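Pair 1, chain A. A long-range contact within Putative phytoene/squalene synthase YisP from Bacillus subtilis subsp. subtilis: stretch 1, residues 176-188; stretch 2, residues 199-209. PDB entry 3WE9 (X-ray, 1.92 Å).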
# COMPACT_ATOMS: atom_id res chain seq x y z
N ARG A 176 -2.18 -3.57 -16.12
CA ARG A 176 -1.44 -2.45 -15.56
C ARG A 176 0.02 -2.38 -15.99
O ARG A 176 0.70 -1.38 -15.74
CB ARG A 176 -1.57 -2.45 -14.03
CG ARG A 176 -3.02 -2.30 -13.56
CD ARG A 176 -3.13 -2.06 -12.05
NE ARG A 176 -4.51 -2.18 -11.56
CZ ARG A 176 -5.51 -1.36 -11.89
NH1 ARG A 176 -5.32 -0.34 -12.71
NH2 ARG A 176 -6.72 -1.56 -11.39
N ILE A 177 0.52 -3.44 -16.64
CA ILE A 177 1.90 -3.44 -17.13
C ILE A 177 1.96 -2.47 -18.33
O ILE A 177 1.25 -2.65 -19.32
CB ILE A 177 2.33 -4.84 -17.61
CG1 ILE A 177 2.21 -5.84 -16.46
CG2 ILE A 177 3.77 -4.78 -18.13
CD1 ILE A 177 2.31 -7.28 -16.89
N PRO A 178 2.81 -1.43 -18.24
CA PRO A 178 2.95 -0.43 -19.30
C PRO A 178 3.45 -1.01 -20.62
O PRO A 178 4.56 -1.53 -20.71
CB PRO A 178 3.94 0.57 -18.70
CG PRO A 178 3.73 0.42 -17.23
CD PRO A 178 3.63 -1.07 -17.07
N ARG A 179 2.62 -0.89 -21.65
CA ARG A 179 2.98 -1.41 -22.97
C ARG A 179 4.24 -0.76 -23.54
O ARG A 179 4.98 -1.40 -24.30
CB ARG A 179 1.80 -1.25 -23.93
CG ARG A 179 0.89 -2.48 -24.00
CD ARG A 179 0.49 -3.01 -22.62
NE ARG A 179 -0.35 -4.20 -22.72
CZ ARG A 179 -0.86 -4.87 -21.69
NH1 ARG A 179 -0.61 -4.47 -20.44
NH2 ARG A 179 -1.62 -5.93 -21.91
N GLN A 180 4.49 0.50 -23.19
CA GLN A 180 5.69 1.17 -23.68
C GLN A 180 6.94 0.59 -23.01
O GLN A 180 8.01 0.55 -23.61
CB GLN A 180 5.63 2.68 -23.43
CG GLN A 180 4.70 3.43 -24.37
CD GLN A 180 5.03 3.16 -25.83
OE1 GLN A 180 6.13 3.45 -26.29
NE2 GLN A 180 4.08 2.59 -26.55
N VAL A 181 6.79 0.15 -21.77
CA VAL A 181 7.92 -0.45 -21.06
C VAL A 181 8.15 -1.84 -21.66
O VAL A 181 9.28 -2.25 -21.90
CB VAL A 181 7.65 -0.55 -19.54
CG1 VAL A 181 8.79 -1.30 -18.85
CG2 VAL A 181 7.53 0.85 -18.93
N MET A 182 7.06 -2.57 -21.90
CA MET A 182 7.18 -3.89 -22.50
C MET A 182 7.92 -3.78 -23.84
O MET A 182 8.83 -4.56 -24.13
CB MET A 182 5.80 -4.50 -22.75
CG MET A 182 5.11 -5.03 -21.50
SD MET A 182 3.36 -5.30 -21.78
CE MET A 182 3.36 -6.61 -23.03
N GLN A 183 7.52 -2.79 -24.64
CA GLN A 183 8.12 -2.58 -25.96
C GLN A 183 9.61 -2.28 -25.89
O GLN A 183 10.37 -2.67 -26.77
CB GLN A 183 7.40 -1.43 -26.68
CG GLN A 183 7.90 -1.20 -28.11
CD GLN A 183 7.09 -0.13 -28.85
OE1 GLN A 183 7.00 1.02 -28.41
NE2 GLN A 183 6.51 -0.51 -29.98
N GLN A 184 10.02 -1.57 -24.84
CA GLN A 184 11.42 -1.21 -24.62
C GLN A 184 12.30 -2.46 -24.59
O GLN A 184 13.40 -2.46 -25.13
CB GLN A 184 11.57 -0.53 -23.25
CG GLN A 184 11.44 0.97 -23.21
CD GLN A 184 11.30 1.49 -21.78
OE1 GLN A 184 11.90 0.97 -20.84
NE2 GLN A 184 10.50 2.54 -21.62
N PHE A 185 11.80 -3.50 -23.93
CA PHE A 185 12.54 -4.74 -23.75
C PHE A 185 12.13 -5.91 -24.64
O PHE A 185 12.70 -7.00 -24.52
CB PHE A 185 12.47 -5.13 -22.27
CG PHE A 185 12.92 -4.04 -21.34
CD1 PHE A 185 14.23 -3.55 -21.41
CD2 PHE A 185 12.04 -3.47 -20.43
CE1 PHE A 185 14.64 -2.49 -20.59
CE2 PHE A 185 12.44 -2.41 -19.60
CZ PHE A 185 13.74 -1.92 -19.68
N GLY A 186 11.17 -5.70 -25.52
CA GLY A 186 10.74 -6.76 -26.42
C GLY A 186 9.82 -7.81 -25.81
O GLY A 186 9.79 -8.95 -26.28
N TYR A 187 9.08 -7.45 -24.77
CA TYR A 187 8.15 -8.38 -24.14
C TYR A 187 6.83 -8.22 -24.89
O TYR A 187 6.25 -7.13 -24.92
CB TYR A 187 7.95 -8.06 -22.65
CG TYR A 187 7.21 -9.14 -21.89
CD1 TYR A 187 7.70 -10.45 -21.87
CD2 TYR A 187 6.03 -8.86 -21.21
CE1 TYR A 187 7.01 -11.45 -21.18
CE2 TYR A 187 5.34 -9.86 -20.52
CZ TYR A 187 5.84 -11.16 -20.52
OH TYR A 187 5.16 -12.15 -19.85
N THR A 188 6.36 -9.30 -25.49
CA THR A 188 5.14 -9.26 -26.30
C THR A 188 3.81 -9.47 -25.60
O THR A 188 3.75 -10.05 -24.52
CB THR A 188 5.23 -10.30 -27.42
OG1 THR A 188 5.22 -11.61 -26.84
CG2 THR A 188 6.53 -10.13 -28.20
N LYS A 199 13.65 -13.20 -20.08
CA LYS A 199 14.50 -12.04 -19.82
C LYS A 199 13.77 -10.73 -20.08
O LYS A 199 13.90 -9.77 -19.32
CB LYS A 199 15.77 -12.12 -20.68
CG LYS A 199 16.72 -10.94 -20.48
CD LYS A 199 17.18 -10.83 -19.03
CE LYS A 199 18.19 -9.70 -18.86
NZ LYS A 199 18.62 -9.53 -17.44
N ALA A 200 13.01 -10.69 -21.17
CA ALA A 200 12.25 -9.49 -21.54
C ALA A 200 11.28 -9.13 -20.41
O ALA A 200 11.07 -7.95 -20.10
CB ALA A 200 11.48 -9.74 -22.83
N PHE A 201 10.68 -10.15 -19.79
CA PHE A 201 9.76 -9.88 -18.70
C PHE A 201 10.46 -9.39 -17.44
O PHE A 201 10.00 -8.43 -16.81
CB PHE A 201 8.94 -11.12 -18.32
CG PHE A 201 8.09 -10.90 -17.10
CD1 PHE A 201 7.05 -9.97 -17.12
CD2 PHE A 201 8.37 -11.56 -15.91
CE1 PHE A 201 6.30 -9.70 -15.97
CE2 PHE A 201 7.63 -11.30 -14.75
CZ PHE A 201 6.59 -10.36 -14.78
N THR A 202 11.55 -10.03 -17.06
CA THR A 202 12.26 -9.62 -15.85
C THR A 202 12.81 -8.21 -16.00
O THR A 202 12.86 -7.45 -15.03
CB THR A 202 13.39 -10.62 -15.48
OG1 THR A 202 14.31 -10.75 -16.57
CG2 THR A 202 12.80 -11.99 -15.15
N MET A 203 13.23 -7.84 -17.21
CA MET A 203 13.73 -6.49 -17.45
C MET A 203 12.58 -5.49 -17.29
O MET A 203 12.77 -4.40 -16.74
CB MET A 203 14.32 -6.37 -18.85
CG MET A 203 15.67 -7.05 -18.97
SD MET A 203 16.33 -6.92 -20.63
CE MET A 203 17.17 -5.32 -20.54
N THR A 204 11.40 -5.87 -17.77
CA THR A 204 10.21 -5.03 -17.66
C THR A 204 9.86 -4.87 -16.18
O THR A 204 9.63 -3.76 -15.70
CB THR A 204 9.02 -5.68 -18.39
OG1 THR A 204 9.31 -5.76 -19.80
CG2 THR A 204 7.73 -4.86 -18.17
N TRP A 205 9.83 -5.99 -15.47
CA TRP A 205 9.50 -6.00 -14.05
C TRP A 205 10.51 -5.17 -13.24
O TRP A 205 10.11 -4.37 -12.40
CB TRP A 205 9.48 -7.44 -13.54
CG TRP A 205 8.93 -7.61 -12.16
CD1 TRP A 205 7.65 -7.92 -11.83
CD2 TRP A 205 9.66 -7.52 -10.93
NE1 TRP A 205 7.53 -8.03 -10.46
CE2 TRP A 205 8.75 -7.79 -9.89
CE3 TRP A 205 10.99 -7.23 -10.61
CZ2 TRP A 205 9.13 -7.79 -8.54
CZ3 TRP A 205 11.38 -7.23 -9.26
CH2 TRP A 205 10.44 -7.51 -8.24
N GLU A 206 11.80 -5.38 -13.49
CA GLU A 206 12.83 -4.65 -12.77
C GLU A 206 12.81 -3.15 -13.07
O GLU A 206 13.14 -2.33 -12.21
CB GLU A 206 14.21 -5.24 -13.08
CG GLU A 206 14.46 -6.65 -12.50
CD GLU A 206 14.47 -6.68 -10.97
OE1 GLU A 206 14.53 -5.60 -10.35
OE2 GLU A 206 14.44 -7.79 -10.39
N TYR A 207 12.42 -2.79 -14.28
CA TYR A 207 12.36 -1.38 -14.66
C TYR A 207 11.32 -0.67 -13.79
O TYR A 207 11.54 0.46 -13.34
CB TYR A 207 12.00 -1.24 -16.14
CG TYR A 207 12.23 0.15 -16.70
CD1 TYR A 207 13.51 0.60 -17.01
CD2 TYR A 207 11.16 1.02 -16.93
CE1 TYR A 207 13.73 1.87 -17.55
CE2 TYR A 207 11.36 2.29 -17.46
CZ TYR A 207 12.65 2.71 -17.77
OH TYR A 207 12.85 3.96 -18.32
N ILE A 208 10.19 -1.34 -13.55
CA ILE A 208 9.12 -0.79 -12.73
C ILE A 208 9.52 -0.88 -11.25
O ILE A 208 9.25 0.03 -10.46
CB ILE A 208 7.79 -1.56 -12.96
CG1 ILE A 208 7.40 -1.46 -14.44
CG2 ILE A 208 6.67 -1.00 -12.08
CD1 ILE A 208 6.23 -2.36 -14.83
N ALA A 209 10.18 -1.98 -10.86
CA ALA A 209 10.61 -2.15 -9.47
C ALA A 209 11.62 -1.05 -9.10
O ALA A 209 11.68 -0.61 -7.94
CB ALA A 209 11.24 -3.54 -9.28
O HOH W 1 9.76 4.43 -19.83

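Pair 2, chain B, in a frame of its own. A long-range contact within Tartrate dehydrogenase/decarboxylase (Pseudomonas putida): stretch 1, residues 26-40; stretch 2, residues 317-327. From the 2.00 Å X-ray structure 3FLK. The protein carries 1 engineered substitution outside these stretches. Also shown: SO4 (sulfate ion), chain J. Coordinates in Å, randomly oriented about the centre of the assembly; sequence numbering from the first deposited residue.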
# COMPACT_ATOMS: atom_id res chain seq x y z
N ARG B 26 15.66 28.42 -8.78
CA ARG B 26 17.05 28.82 -8.56
C ARG B 26 18.02 27.91 -9.31
O ARG B 26 18.87 28.40 -10.06
CB ARG B 26 17.36 28.81 -7.06
CG ARG B 26 18.74 29.33 -6.67
CD ARG B 26 18.95 29.14 -5.18
NE ARG B 26 19.97 30.02 -4.63
CZ ARG B 26 20.09 30.31 -3.34
NH1 ARG B 26 19.24 29.80 -2.45
NH2 ARG B 26 21.06 31.13 -2.93
N VAL B 27 17.89 26.60 -9.12
CA VAL B 27 18.77 25.62 -9.75
C VAL B 27 18.56 25.56 -11.27
O VAL B 27 19.52 25.40 -12.03
CB VAL B 27 18.60 24.21 -9.12
CG1 VAL B 27 19.54 23.20 -9.78
CG2 VAL B 27 18.85 24.25 -7.62
N LEU B 28 17.31 25.69 -11.71
CA LEU B 28 16.98 25.73 -13.14
C LEU B 28 17.60 26.94 -13.83
O LEU B 28 18.10 26.82 -14.95
CB LEU B 28 15.47 25.73 -13.36
CG LEU B 28 14.69 24.42 -13.14
CD1 LEU B 28 13.20 24.70 -13.18
CD2 LEU B 28 15.06 23.37 -14.17
N GLU B 29 17.57 28.09 -13.17
CA GLU B 29 18.17 29.32 -13.70
C GLU B 29 19.70 29.21 -13.77
O GLU B 29 20.31 29.72 -14.70
CB GLU B 29 17.74 30.54 -12.89
CG GLU B 29 16.31 31.01 -13.20
CD GLU B 29 15.80 32.10 -12.27
OE1 GLU B 29 16.28 32.22 -11.12
OE2 GLU B 29 14.89 32.85 -12.69
N ALA B 30 20.30 28.52 -12.80
CA ALA B 30 21.73 28.23 -12.82
C ALA B 30 22.08 27.26 -13.95
O ALA B 30 23.11 27.40 -14.60
CB ALA B 30 22.18 27.67 -11.48
N ALA B 31 21.21 26.27 -14.17
CA ALA B 31 21.37 25.33 -15.28
C ALA B 31 21.20 26.02 -16.63
O ALA B 31 21.92 25.71 -17.58
CB ALA B 31 20.38 24.17 -15.14
N ALA B 32 20.25 26.95 -16.70
CA ALA B 32 19.98 27.71 -17.93
C ALA B 32 21.18 28.56 -18.33
O ALA B 32 21.57 28.58 -19.50
CB ALA B 32 18.74 28.57 -17.77
N LEU B 33 21.76 29.25 -17.35
CA LEU B 33 22.95 30.07 -17.56
C LEU B 33 24.14 29.24 -18.06
O LEU B 33 24.81 29.62 -19.02
CB LEU B 33 23.32 30.81 -16.26
CG LEU B 33 24.55 31.73 -16.26
CD1 LEU B 33 24.29 33.01 -17.05
CD2 LEU B 33 24.96 32.05 -14.83
N LYS B 34 24.37 28.11 -17.40
CA LYS B 34 25.51 27.23 -17.69
C LYS B 34 25.46 26.63 -19.10
O LYS B 34 26.49 26.52 -19.76
CB LYS B 34 25.58 26.11 -16.65
CG LYS B 34 26.87 25.31 -16.67
CD LYS B 34 26.77 24.10 -15.75
CE LYS B 34 28.09 23.36 -15.66
NZ LYS B 34 29.08 24.11 -14.83
N HIS B 35 24.27 26.23 -19.54
CA HIS B 35 24.12 25.52 -20.82
C HIS B 35 23.46 26.36 -21.91
O HIS B 35 23.18 25.85 -23.00
CB HIS B 35 23.39 24.19 -20.61
CG HIS B 35 24.15 23.23 -19.75
ND1 HIS B 35 25.12 22.38 -20.25
CD2 HIS B 35 24.10 22.99 -18.42
CE1 HIS B 35 25.62 21.66 -19.27
NE2 HIS B 35 25.02 22.00 -18.15
N GLY B 36 23.22 27.63 -21.62
CA GLY B 36 22.66 28.57 -22.59
C GLY B 36 21.21 28.30 -22.96
O GLY B 36 20.80 28.55 -24.10
N LEU B 37 20.44 27.79 -22.01
CA LEU B 37 19.02 27.52 -22.23
C LEU B 37 18.22 28.81 -22.11
O LEU B 37 18.55 29.68 -21.31
CB LEU B 37 18.48 26.49 -21.23
CG LEU B 37 19.30 25.26 -20.84
CD1 LEU B 37 18.60 24.50 -19.72
CD2 LEU B 37 19.57 24.34 -22.02
N ALA B 38 17.17 28.92 -22.91
CA ALA B 38 16.25 30.05 -22.81
C ALA B 38 14.97 29.61 -22.11
O ALA B 38 14.14 28.90 -22.70
CB ALA B 38 15.97 30.64 -24.18
N LEU B 39 14.84 30.01 -20.85
CA LEU B 39 13.66 29.68 -20.05
C LEU B 39 13.01 30.95 -19.51
O LEU B 39 13.69 31.88 -19.09
CB LEU B 39 14.04 28.76 -18.88
CG LEU B 39 14.74 27.42 -19.15
CD1 LEU B 39 15.12 26.76 -17.83
CD2 LEU B 39 13.88 26.48 -20.00
N GLU B 40 11.68 30.98 -19.54
CA GLU B 40 10.92 32.10 -19.01
C GLU B 40 9.87 31.60 -18.03
O GLU B 40 9.02 30.78 -18.39
CB GLU B 40 10.28 32.91 -20.14
CG GLU B 40 9.71 34.26 -19.70
CD GLU B 40 9.22 35.12 -20.86
OE1 GLU B 40 8.90 34.57 -21.94
OE2 GLU B 40 9.15 36.36 -20.68
N GLU B 317 20.80 18.74 -27.24
CA GLU B 317 21.80 18.18 -26.33
C GLU B 317 22.06 19.06 -25.09
O GLU B 317 22.45 18.55 -24.04
CB GLU B 317 23.11 17.87 -27.06
CG GLU B 317 23.86 19.08 -27.62
CD GLU B 317 23.62 19.31 -29.11
OE1 GLU B 317 22.47 19.17 -29.57
OE2 GLU B 317 24.60 19.64 -29.81
N ARG B 318 21.84 20.36 -25.23
CA ARG B 318 22.03 21.32 -24.14
C ARG B 318 21.12 21.00 -22.94
O ARG B 318 21.55 21.07 -21.79
CB ARG B 318 21.77 22.75 -24.62
CG ARG B 318 22.75 23.26 -25.66
CD ARG B 318 22.35 24.64 -26.16
NE ARG B 318 23.34 25.21 -27.07
CZ ARG B 318 24.33 26.02 -26.69
NH1 ARG B 318 24.48 26.36 -25.41
NH2 ARG B 318 25.19 26.49 -27.59
N TYR B 319 19.87 20.65 -23.24
CA TYR B 319 18.88 20.33 -22.22
C TYR B 319 19.16 19.01 -21.52
O TYR B 319 18.93 18.87 -20.31
CB TYR B 319 17.47 20.35 -22.81
CG TYR B 319 16.95 21.75 -23.05
CD1 TYR B 319 16.13 22.38 -22.12
CD2 TYR B 319 17.29 22.45 -24.22
CE1 TYR B 319 15.66 23.67 -22.33
CE2 TYR B 319 16.82 23.74 -24.43
CZ TYR B 319 16.01 24.35 -23.48
OH TYR B 319 15.54 25.62 -23.69
N GLN B 320 19.68 18.04 -22.27
CA GLN B 320 20.06 16.74 -21.71
C GLN B 320 21.25 16.88 -20.76
O GLN B 320 21.27 16.25 -19.70
CB GLN B 320 20.38 15.73 -22.82
CG GLN B 320 20.57 14.30 -22.32
CD GLN B 320 19.34 13.76 -21.60
OE1 GLN B 320 18.23 13.76 -22.15
NE2 GLN B 320 19.53 13.29 -20.37
N ARG B 321 22.22 17.71 -21.14
CA ARG B 321 23.38 17.98 -20.30
C ARG B 321 22.99 18.76 -19.04
O ARG B 321 23.57 18.55 -17.98
CB ARG B 321 24.45 18.75 -21.07
CG ARG B 321 25.21 17.91 -22.09
CD ARG B 321 26.46 18.63 -22.58
NE ARG B 321 26.15 19.80 -23.40
CZ ARG B 321 26.09 19.81 -24.73
NH1 ARG B 321 26.32 18.70 -25.41
NH2 ARG B 321 25.81 20.93 -25.37
N ALA B 322 22.01 19.66 -19.18
CA ALA B 322 21.48 20.40 -18.04
C ALA B 322 20.82 19.46 -17.03
O ALA B 322 21.05 19.59 -15.83
CB ALA B 322 20.50 21.46 -18.51
N HIS B 323 20.02 18.52 -17.53
CA HIS B 323 19.43 17.46 -16.70
C HIS B 323 20.52 16.68 -15.96
O HIS B 323 20.46 16.52 -14.74
CB HIS B 323 18.58 16.50 -17.54
CG HIS B 323 18.25 15.22 -16.83
ND1 HIS B 323 19.08 14.11 -16.85
CD2 HIS B 323 17.19 14.88 -16.06
CE1 HIS B 323 18.54 13.15 -16.13
NE2 HIS B 323 17.39 13.58 -15.64
N ASP B 324 21.51 16.21 -16.72
CA ASP B 324 22.60 15.39 -16.18
C ASP B 324 23.42 16.14 -15.12
O ASP B 324 23.82 15.55 -14.12
CB ASP B 324 23.51 14.89 -17.31
CG ASP B 324 22.79 13.96 -18.28
OD1 ASP B 324 21.56 13.72 -18.13
OD2 ASP B 324 23.45 13.46 -19.22
N ASP B 325 23.67 17.42 -15.35
CA ASP B 325 24.42 18.25 -14.40
C ASP B 325 23.64 18.50 -13.12
O ASP B 325 24.22 18.58 -12.04
CB ASP B 325 24.82 19.59 -15.03
CG ASP B 325 26.06 19.47 -15.91
OD1 ASP B 325 26.62 18.36 -16.04
OD2 ASP B 325 26.48 20.50 -16.48
N MSE B 326 22.32 18.62 -13.24
CA MSE B 326 21.44 18.79 -12.08
C MSE B 326 21.44 17.54 -11.20
O MSE B 326 21.50 17.65 -9.97
CB MSE B 326 20.03 19.17 -12.51
CG MSE B 326 19.94 20.60 -13.01
SE MSE B 326 18.20 21.13 -13.66
CE MSE B 326 17.23 21.15 -11.97
N LEU B 327 21.39 16.37 -11.82
CA LEU B 327 21.48 15.10 -11.10
C LEU B 327 22.85 14.92 -10.46
O LEU B 327 22.95 14.45 -9.33
CB LEU B 327 21.15 13.92 -12.02
CG LEU B 327 19.71 13.40 -12.06
CD1 LEU B 327 19.33 12.69 -10.75
CD2 LEU B 327 18.70 14.50 -12.40
S SO4 J . 16.82 10.50 -13.86
O1 SO4 J . 15.83 9.56 -13.33
O2 SO4 J . 16.97 10.29 -15.29
O3 SO4 J . 16.39 11.87 -13.61
O4 SO4 J . 18.11 10.25 -13.20

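The sharpest difference lies at one matched knob: Phe A185 in pair 1 and His B35 in pair 2 fill the same hole, but the phenyl ring does so by packing, with no hydrogen bond across the stretches, whereas the imidazole adds one, His B35 NE2 to Asp B325 OD2 at 2.7 Å. No hydrogen bond crosses between the stretches of pair 1; pair 2 has two.

The backbones superpose with an RMSD of 0.6 Å over 14 central residues. In each, the helix of stretch 1 meets the helix of stretch 2 at 132° between N-to-C directions, with axes approaching to 8.8 Å in pair 1 and 9.7 Å in pair 2, and the first helix gives way to a glycine of positive phi, Gly A186 or Gly B36.

The Phe A185 side chain sits among Ala A200, Met A203, Thr A204 and Tyr A207. Met A203 CB lies over one face, 3.9 Å from the Phe A185 ring centroid, and the ring edge is directed at the face of Tyr A207 in an offset edge-to-face pair, with centroids 5.6 Å apart. His B35 sits among the matching Arg B318, Arg B321, Ala B322 and Asp B325. Its ring face packs on helix backbone, with His B35 CD2 3.7 Å from Ala B322 CA, while its edge meets the carboxylate of Asp B325, the residue that matches Tyr A207.

Ala A200 and Arg B318 match, and both engage the carbonyl of the knob residue. The small methyl simply packs there, Ala A200 CB lying 3.4 Å from Phe A185 O; the long arginine donates a hydrogen bond, Arg B318 NH1 to His B35 O at 2.8 Å. An ideal CB on Gly B36 would clash with this arm, 2.9 Å from Arg B318 NH1.

Tyr A187 matches Leu B37, and Phe A201 matches Tyr B319. Tyr A187 lays a ring face against Phe A201, with Phe A201 CB 3.9 Å from the Tyr A187 ring centroid. In pair 2 the second helix supplies the ring face: Leu B37 CD2 lies 3.6 Å from the Tyr B319 ring centroid, nearly along the ring normal.

At the other end, Val A181 and Ala B31 match, as do Ile A208 and Met B326. Val A181 CG1 reaches Thr A204 CG2 at 3.8 Å. The smaller Ala B31 is met by selenomethionine Met B326, whose SE lies 4.0 Å from Ala B31 CB and whose CE reaches Leu B28 CD2 at 3.8 Å; Ile A208 CD1 instead meets Pro A178 CD at 3.7 Å.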